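Local atomic coordinates of Pdx2 protein (Plasmodium falciparum, PDB entry 2ABW), a protein that hydrolyses glutamine to glutamate and ammonia, the ammonia being channelled to the active site of its partner Pdx1 for the biosynthesis of pyridoxal 5'-phosphate (vitamin B6). Residues I4-L9 with Q207-K212; N20-I23 with S29-I32; N31-R36 with G42-L47. All coordinates share one frame; numbering follows the deposited sequence.

Strand 30-35 lies at one border of the large mixed sheet, with strand 4-9 beside it and strand 46-49 next in order. Contact 1 sets the C-terminal helix 204-219 against strand 4-9; contact 2 brings helix 16-23 onto strand 30-35, the centres of these two contacts being about 8 Å apart. Contact 3 joins strand 30-35 to residues Gly42 to Leu47. Its centre is about 9 Å from that of contact 1 and about 11 Å from that of contact 2. Backbone hydrogen bonds probably tie them together, with Ile4 N 2.9 Å from Ser29 O and Thr5 O 2.8 Å from Asp45 N. Contacts 1 and 3 lie away from the annotated sites, whereas the Phe22 side chain of contact 2 is about 8 Å from that of the charge-relay residue Glu198.

Contact 1 of 3, residues I4-L9 with Q207-K212; sequences ITIGVL and QYFYEK
The ring of Tyr210 is met obliquely by two isoleucines of strand 4-9, and that of Phe209 is touched at its edge by one of them. Ile4, in the conformer described, brings its CG2 methyl to 3.9 Å from CE1 of Tyr210, near the hydroxyl end of the ring. Ile6 reaches the inner end, its CD1 4.2 Å from CD1 of Tyr210 and 4.1 Å from the CA of the same tyrosine, close to the helix backbone. The other branch of Ile6 serves the second ring: CG2 approaches CE2 of Phe209 at 4.2 Å, near the ring plane. Both aromatic side chains leave the helix with CG anti to N (chi1 171° for Tyr210), which carries their rings toward the strand. All four residues are buried, and the groups that touch are apolar. Val213, one turn further along the helix, also packs on Ile4 and Ile6, while Val48 of strand 46-49 meets Ile6 and Phe209. The N-to-C axes of the two segments make an angle of 125°, a C-terminal helix lying across the central sheet of an alpha/beta glutaminase domain of the class I amidotransferase type.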
loop_
_atom_site.group_PDB
_atom_site.type_symbol
_atom_site.label_atom_id
_atom_site.label_comp_id
_atom_site.label_asym_id
_atom_site.label_seq_id
_atom_site.Cartn_x
_atom_site.Cartn_y
_atom_site.Cartn_z
ATOM N N ILE A 4 -16.821 -8.163 5.773
ATOM C CA ILE A 4 -15.425 -7.715 5.774
ATOM C C ILE A 4 -15.441 -6.214 5.535
ATOM O O ILE A 4 -16.151 -5.715 4.647
ATOM C CB ILE A 4 -14.709 -8.354 4.561
ATOM C CG1 ILE A 4 -14.523 -9.857 4.815
ATOM C CG2 ILE A 4 -13.402 -7.592 4.250
ATOM C CD1 ILE A 4 -13.640 -10.123 5.946
ATOM N N THR A 5 -14.706 -5.456 6.397
ATOM C CA THR A 5 -14.566 -4.018 6.262
ATOM C C THR A 5 -13.117 -3.664 5.939
ATOM O O THR A 5 -12.204 -4.029 6.697
ATOM C CB THR A 5 -14.972 -3.286 7.543
ATOM O OG1 THR A 5 -16.355 -3.624 7.797
ATOM C CG2 THR A 5 -14.804 -1.743 7.362
ATOM N N ILE A 6 -12.925 -3.019 4.809
ATOM C CA ILE A 6 -11.639 -2.490 4.437
ATOM C C ILE A 6 -11.710 -0.978 4.516
ATOM O O ILE A 6 -12.642 -0.365 3.986
ATOM C CB ILE A 6 -11.148 -2.961 3.039
ATOM C CG1 ILE A 6 -10.932 -4.459 3.149
ATOM C CG2 ILE A 6 -9.905 -2.162 2.651
ATOM C CD1 ILE A 6 -10.569 -5.143 1.818
ATOM N N GLY A 7 -10.742 -0.386 5.182
ATOM C CA GLY A 7 -10.694 1.073 5.284
ATOM C C GLY A 7 -9.704 1.642 4.320
ATOM O O GLY A 7 -8.707 0.956 3.895
ATOM N N VAL A 8 -9.950 2.881 3.908
ATOM C CA VAL A 8 -9.011 3.663 3.071
ATOM C C VAL A 8 -8.665 4.927 3.806
ATOM O O VAL A 8 -9.520 5.721 4.141
ATOM C CB VAL A 8 -9.549 3.970 1.676
ATOM C CG1 VAL A 8 -8.524 4.804 0.839
ATOM C CG2 VAL A 8 -9.834 2.659 0.922
ATOM N N LEU A 9 -7.389 5.115 4.136
ATOM C CA LEU A 9 -6.943 6.345 4.856
ATOM C C LEU A 9 -7.333 7.528 3.970
ATOM O O LEU A 9 -7.119 7.503 2.760
ATOM C CB LEU A 9 -5.430 6.241 5.105
ATOM C CG LEU A 9 -4.996 7.365 6.074
ATOM C CD1 LEU A 9 -5.407 7.112 7.528
ATOM C CD2 LEU A 9 -3.464 7.529 6.019
ATOM N N GLN A 207 -8.568 -7.041 -5.665
ATOM C CA GLN A 207 -9.056 -8.396 -5.430
ATOM C C GLN A 207 -8.083 -9.176 -4.585
ATOM O O GLN A 207 -8.489 -9.869 -3.636
ATOM C CB GLN A 207 -9.309 -9.062 -6.753
ATOM C CG GLN A 207 -9.953 -10.440 -6.482
ATOM C CD GLN A 207 -10.240 -11.233 -7.755
ATOM O OE1 GLN A 207 -9.970 -10.779 -8.891
ATOM N NE2 GLN A 207 -10.750 -12.397 -7.569
ATOM N N TYR A 208 -6.803 -9.092 -4.889
ATOM C CA TYR A 208 -5.760 -9.788 -4.123
ATOM C C TYR A 208 -5.749 -9.311 -2.680
ATOM O O TYR A 208 -5.681 -10.095 -1.721
ATOM C CB TYR A 208 -4.414 -9.509 -4.722
ATOM C CG TYR A 208 -3.308 -10.264 -4.096
ATOM C CD1 TYR A 208 -3.190 -11.644 -4.305
ATOM C CD2 TYR A 208 -2.377 -9.676 -3.328
ATOM C CE1 TYR A 208 -2.140 -12.350 -3.732
ATOM C CE2 TYR A 208 -1.314 -10.364 -2.809
ATOM C CZ TYR A 208 -1.197 -11.697 -3.005
ATOM O OH TYR A 208 -0.149 -12.492 -2.481
ATOM N N PHE A 209 -5.819 -8.006 -2.509
ATOM C CA PHE A 209 -5.792 -7.460 -1.110
ATOM C C PHE A 209 -7.084 -7.880 -0.396
ATOM O O PHE A 209 -7.027 -8.238 0.790
ATOM C CB PHE A 209 -5.636 -5.956 -1.077
ATOM C CG PHE A 209 -5.484 -5.423 0.330
ATOM C CD1 PHE A 209 -4.338 -5.795 1.065
ATOM C CD2 PHE A 209 -6.382 -4.579 0.934
ATOM C CE1 PHE A 209 -4.201 -5.377 2.361
ATOM C CE2 PHE A 209 -6.216 -4.153 2.226
ATOM C CZ PHE A 209 -5.159 -4.569 2.916
ATOM N N TYR A 210 -8.228 -7.874 -1.046
ATOM C CA TYR A 210 -9.458 -8.349 -0.406
ATOM C C TYR A 210 -9.254 -9.800 0.101
ATOM O O TYR A 210 -9.614 -10.122 1.250
ATOM C CB TYR A 210 -10.596 -8.292 -1.394
ATOM C CG TYR A 210 -11.800 -8.961 -0.841
ATOM C CD1 TYR A 210 -12.641 -8.355 0.058
ATOM C CD2 TYR A 210 -12.094 -10.287 -1.131
ATOM C CE1 TYR A 210 -13.735 -9.023 0.598
ATOM C CE2 TYR A 210 -13.176 -10.959 -0.601
ATOM C CZ TYR A 210 -13.983 -10.353 0.318
ATOM O OH TYR A 210 -15.109 -10.952 0.920
ATOM N N GLU A 211 -8.755 -10.687 -0.739
ATOM C CA GLU A 211 -8.559 -12.067 -0.353
ATOM C C GLU A 211 -7.578 -12.153 0.823
ATOM O O GLU A 211 -7.813 -12.970 1.725
ATOM C CB GLU A 211 -8.077 -12.841 -1.553
ATOM C CG GLU A 211 -9.138 -13.111 -2.556
ATOM C CD GLU A 211 -10.189 -14.097 -2.113
ATOM O OE1 GLU A 211 -9.900 -14.950 -1.266
ATOM O OE2 GLU A 211 -11.316 -14.082 -2.609
ATOM N N LYS A 212 -6.591 -11.253 0.873
ATOM C CA LYS A 212 -5.650 -11.209 2.002
ATOM C C LYS A 212 -6.370 -10.925 3.296
ATOM O O LYS A 212 -6.173 -11.517 4.362
ATOM C CB LYS A 212 -4.589 -10.171 1.757
ATOM C CG LYS A 212 -3.442 -10.192 2.696
ATOM C CD LYS A 212 -2.345 -9.240 2.204
ATOM C CE LYS A 212 -1.157 -9.094 3.229
ATOM N NZ LYS A 212 -0.393 -10.359 3.110
#

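Contact 2 of 3, residues N20-I23 with S29-I32; sequences NHFI and SLNI
Phe22 and Ile23, at the end of helix 16-23, rest on Leu30 and Ile32 of strand 30-35 in a beta-alpha-beta unit: strand 4-9 leads into the helix, and the chain returns through a short loop to strand 30-35, parallel to the first. The side chains meet through apolar groups alone, and the contact falls into an aromatic and an aliphatic part.

In the aromatic part, Ile32 stands roughly perpendicular to Phe22 and leads with its CD1 methyl, which sits against the root of the aromatic side chain and is 3.8 Å from CG of Phe22. Leu30 adds a second methyl, CD2, which approaches CD1 of the Phe22 ring at 4.2 Å and lies at the same distance from the backbone O of Phe22. Both methyls reach the ring obliquely. The CB of Phe22 points to the strand, and the Phe22 side chain also touches Gln206 of helix 204-219.

The aliphatic part joins Ile23 and Ile32, whose side chains run antiparallel alongside one another. Here CD1 of Ile23 comes within 3.9 Å of CG1 of Ile32. Ile23 is exposed, whereas Phe22 is buried, so the contact runs from the protein interior to its surface. Ile6 of strand 4-9 touches both Leu30 and Ile32, extending the apolar layer across the sheet.

The CG1-CD1 branch of Ile32 makes the closest approaches. Its CG1 is anti to C (chi1 -53°), and with chi2 at -69° the chain ends at the helix: CD1 of Ile32 lies 3.5 Å from CB of Phe22.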
loop_
_atom_site.group_PDB
_atom_site.type_symbol
_atom_site.label_atom_id
_atom_site.label_comp_id
_atom_site.label_asym_id
_atom_site.label_seq_id
_atom_site.Cartn_x
_atom_site.Cartn_y
_atom_site.Cartn_z
ATOM N N ASN A 20 -13.644 3.616 -4.927
ATOM C CA ASN A 20 -14.415 3.189 -6.136
ATOM C C ASN A 20 -13.873 1.885 -6.688
ATOM O O ASN A 20 -14.618 1.039 -7.123
ATOM C CB ASN A 20 -14.350 4.261 -7.211
ATOM C CG ASN A 20 -15.016 3.860 -8.487
ATOM O OD1 ASN A 20 -16.257 3.830 -8.528
ATOM N ND2 ASN A 20 -14.252 3.550 -9.563
ATOM N N HIS A 21 -12.549 1.771 -6.715
ATOM C CA HIS A 21 -11.930 0.569 -7.272
ATOM C C HIS A 21 -12.199 -0.705 -6.461
ATOM O O HIS A 21 -12.301 -1.776 -7.043
ATOM C CB HIS A 21 -10.442 0.747 -7.511
ATOM C CG HIS A 21 -10.058 0.561 -8.934
ATOM N ND1 HIS A 21 -10.308 1.550 -9.842
ATOM C CD2 HIS A 21 -9.335 -0.386 -9.571
ATOM C CE1 HIS A 21 -9.767 1.201 -11.012
ATOM N NE2 HIS A 21 -9.254 -0.011 -10.895
ATOM N N PHE A 22 -12.396 -0.585 -5.145
ATOM C CA PHE A 22 -12.868 -1.745 -4.434
ATOM C C PHE A 22 -14.359 -2.030 -4.633
ATOM O O PHE A 22 -14.793 -3.129 -4.671
ATOM C CB PHE A 22 -12.609 -1.546 -2.947
ATOM C CG PHE A 22 -11.182 -1.913 -2.523
ATOM C CD1 PHE A 22 -10.881 -3.175 -2.160
ATOM C CD2 PHE A 22 -10.187 -0.926 -2.486
ATOM C CE1 PHE A 22 -9.539 -3.511 -1.823
ATOM C CE2 PHE A 22 -8.882 -1.242 -2.143
ATOM C CZ PHE A 22 -8.554 -2.500 -1.765
ATOM N N ILE A 23 -15.167 -0.967 -4.692
ATOM C CA ILE A 23 -16.593 -1.135 -4.990
ATOM C C ILE A 23 -16.767 -1.820 -6.324
ATOM O O ILE A 23 -17.702 -2.595 -6.448
ATOM C CB ILE A 23 -17.307 0.192 -4.917
ATOM C CG1 ILE A 23 -17.264 0.703 -3.452
ATOM C CG2 ILE A 23 -18.745 0.013 -5.356
ATOM C CD1 ILE A 23 -17.758 -0.252 -2.418
ATOM N N SER A 29 -19.987 -9.291 0.470
ATOM C CA SER A 29 -19.572 -9.294 1.868
ATOM C C SER A 29 -18.705 -8.048 2.216
ATOM O O SER A 29 -18.420 -7.821 3.394
ATOM C CB SER A 29 -18.722 -10.576 2.106
ATOM O OG SER A 29 -19.503 -11.727 2.138
ATOM N N LEU A 30 -18.315 -7.249 1.198
ATOM C CA LEU A 30 -17.354 -6.157 1.378
ATOM C C LEU A 30 -17.996 -4.772 1.560
ATOM O O LEU A 30 -18.736 -4.258 0.697
ATOM C CB LEU A 30 -16.429 -6.102 0.158
ATOM C CG LEU A 30 -15.359 -5.024 0.167
ATOM C CD1 LEU A 30 -14.469 -5.217 1.435
ATOM C CD2 LEU A 30 -14.449 -5.147 -1.058
ATOM N N ASN A 31 -17.573 -4.116 2.674
ATOM C CA ASN A 31 -17.873 -2.747 2.984
ATOM C C ASN A 31 -16.586 -1.937 2.948
ATOM O O ASN A 31 -15.589 -2.440 3.486
ATOM C CB ASN A 31 -18.231 -2.730 4.475
ATOM C CG ASN A 31 -19.410 -3.626 4.809
ATOM O OD1 ASN A 31 -20.442 -3.642 4.100
ATOM N ND2 ASN A 31 -19.209 -4.470 5.820
ATOM N N ILE A 32 -16.631 -0.716 2.428
ATOM C CA ILE A 32 -15.443 0.172 2.466
ATOM C C ILE A 32 -15.745 1.379 3.262
ATOM O O ILE A 32 -16.819 1.951 3.169
ATOM C CB ILE A 32 -15.019 0.596 1.050
ATOM C CG1 ILE A 32 -14.818 -0.604 0.115
ATOM C CG2 ILE A 32 -13.795 1.457 1.098
ATOM C CD1 ILE A 32 -13.613 -1.491 0.431
#

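Contact 3 of 3, residues N31-R36 with G42-L47; sequences NIIQVR and GLCDGL
The connection from strand 30-35 through the short helix 38-42 to strand 46-49 passes over strand 4-9, and residues 43-47 at its end pack on Ile33 and Val35 through Leu43, Cys44 and Leu47. The thiol of Cys44 is the centre of the contact. Its SG lies 3.5 Å from CG2 of Val35 and 3.9 Å from CD1 of Ile33, bridging two residues that point to the same side of their strand. Ile33 reaches it with CG1 tucked over its own backbone (chi1 68°); the extended chain then also carries CD1 to 4.1 Å from CB of Leu43, the two side chains meeting roughly perpendicular at the exposed end. At the buried end CG2 of Val35 has a second neighbour, CD1 of Leu47, 3.8 Å away; Leu47 in turn packs on Leu72 and Phe75 of helix 63-77. Strand 4-9 lies between the two strands in the sheet, with its Thr5 touching Ile33, while Asp45 accepts a hydrogen bond at OD2 from Thr5 N and forms a salt bridge with Lys217. Two parallel strands separated by a third, and joined through a short helix, belong to the 2-1-3-4 order of the parallel part of the sheet, as in flavodoxin-like class I amidotransferase domains.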
loop_
_atom_site.group_PDB
_atom_site.type_symbol
_atom_site.label_atom_id
_atom_site.label_comp_id
_atom_site.label_asym_id
_atom_site.label_seq_id
_atom_site.Cartn_x
_atom_site.Cartn_y
_atom_site.Cartn_z
ATOM N N ASN A 31 -17.573 -4.116 2.674
ATOM C CA ASN A 31 -17.873 -2.747 2.984
ATOM C C ASN A 31 -16.586 -1.937 2.948
ATOM O O ASN A 31 -15.589 -2.440 3.486
ATOM C CB ASN A 31 -18.231 -2.730 4.475
ATOM C CG ASN A 31 -19.410 -3.626 4.809
ATOM O OD1 ASN A 31 -20.442 -3.642 4.100
ATOM N ND2 ASN A 31 -19.209 -4.470 5.820
ATOM N N ILE A 32 -16.631 -0.716 2.428
ATOM C CA ILE A 32 -15.443 0.172 2.466
ATOM C C ILE A 32 -15.745 1.379 3.262
ATOM O O ILE A 32 -16.819 1.951 3.169
ATOM C CB ILE A 32 -15.019 0.596 1.050
ATOM C CG1 ILE A 32 -14.818 -0.604 0.115
ATOM C CG2 ILE A 32 -13.795 1.457 1.098
ATOM C CD1 ILE A 32 -13.613 -1.491 0.431
ATOM N N ILE A 33 -14.781 1.769 4.119
ATOM C CA ILE A 33 -14.959 3.002 4.890
ATOM C C ILE A 33 -13.805 3.909 4.771
ATOM O O ILE A 33 -12.720 3.461 4.510
ATOM C CB ILE A 33 -15.245 2.702 6.402
ATOM C CG1 ILE A 33 -14.071 2.103 7.123
ATOM C CG2 ILE A 33 -16.453 1.776 6.560
ATOM C CD1 ILE A 33 -14.228 2.068 8.639
ATOM N N GLN A 34 -14.040 5.215 4.930
ATOM C CA GLN A 34 -12.950 6.126 5.057
ATOM C C GLN A 34 -12.379 5.916 6.431
ATOM O O GLN A 34 -13.112 5.641 7.415
ATOM C CB GLN A 34 -13.420 7.574 4.967
ATOM C CG GLN A 34 -13.869 8.048 3.635
ATOM C CD GLN A 34 -14.251 9.545 3.710
ATOM O OE1 GLN A 34 -13.577 10.331 4.392
ATOM N NE2 GLN A 34 -15.297 9.923 3.001
ATOM N N VAL A 35 -11.078 6.119 6.567
ATOM C CA VAL A 35 -10.428 6.117 7.888
ATOM C C VAL A 35 -9.755 7.473 8.119
ATOM O O VAL A 35 -8.903 7.910 7.368
ATOM C CB VAL A 35 -9.399 5.015 8.009
ATOM C CG1 VAL A 35 -8.526 5.153 9.243
ATOM C CG2 VAL A 35 -10.139 3.644 7.852
ATOM N N ARG A 36 -10.227 8.162 9.126
ATOM C CA ARG A 36 -9.771 9.507 9.438
ATOM C C ARG A 36 -9.272 9.589 10.871
ATOM O O ARG A 36 -8.727 10.597 11.269
ATOM C CB ARG A 36 -10.992 10.414 9.302
ATOM C CG ARG A 36 -11.679 10.412 7.986
ATOM C CD ARG A 36 -13.133 10.843 8.216
ATOM N NE ARG A 36 -13.905 9.699 8.776
ATOM C CZ ARG A 36 -14.902 9.787 9.640
ATOM N NH1 ARG A 36 -15.275 10.961 10.137
ATOM N NH2 ARG A 36 -15.550 8.702 10.032
ATOM N N GLY A 42 -10.327 1.228 14.169
ATOM C CA GLY A 42 -10.771 0.078 14.952
ATOM C C GLY A 42 -11.814 -0.812 14.296
ATOM O O GLY A 42 -12.035 -1.980 14.725
ATOM N N LEU A 43 -12.526 -0.263 13.323
ATOM C CA LEU A 43 -13.627 -0.996 12.631
ATOM C C LEU A 43 -13.099 -1.793 11.445
ATOM O O LEU A 43 -13.846 -2.547 10.762
ATOM C CB LEU A 43 -14.682 -0.053 12.091
ATOM C CG LEU A 43 -15.357 0.795 13.141
ATOM C CD1 LEU A 43 -16.309 1.749 12.385
ATOM C CD2 LEU A 43 -16.006 -0.038 14.223
ATOM N N CYS A 44 -11.834 -1.635 11.156
ATOM C CA CYS A 44 -11.242 -2.147 9.893
ATOM C C CYS A 44 -10.678 -3.543 10.121
ATOM O O CYS A 44 -9.904 -3.726 11.027
ATOM C CB CYS A 44 -10.051 -1.295 9.374
ATOM S SG CYS A 44 -10.727 0.284 8.762
ATOM N N ASP A 45 -10.927 -4.479 9.165
ATOM C CA ASP A 45 -10.239 -5.733 9.135
ATOM C C ASP A 45 -8.916 -5.608 8.321
ATOM O O ASP A 45 -8.016 -6.424 8.458
ATOM C CB ASP A 45 -11.132 -6.708 8.387
ATOM C CG ASP A 45 -12.403 -7.019 9.124
ATOM O OD1 ASP A 45 -12.342 -7.224 10.372
ATOM O OD2 ASP A 45 -13.518 -7.047 8.559
ATOM N N GLY A 46 -8.865 -4.643 7.409
ATOM C CA GLY A 46 -7.641 -4.298 6.659
ATOM C C GLY A 46 -7.646 -2.842 6.283
ATOM O O GLY A 46 -8.744 -2.177 6.334
ATOM N N LEU A 47 -6.513 -2.285 5.884
ATOM C CA LEU A 47 -6.432 -0.815 5.622
ATOM C C LEU A 47 -5.583 -0.611 4.357
ATOM O O LEU A 47 -4.559 -1.304 4.164
ATOM C CB LEU A 47 -5.750 -0.125 6.811
ATOM C CG LEU A 47 -5.519 1.338 6.654
ATOM C CD1 LEU A 47 -6.834 2.052 6.734
ATOM C CD2 LEU A 47 -4.485 1.887 7.687
#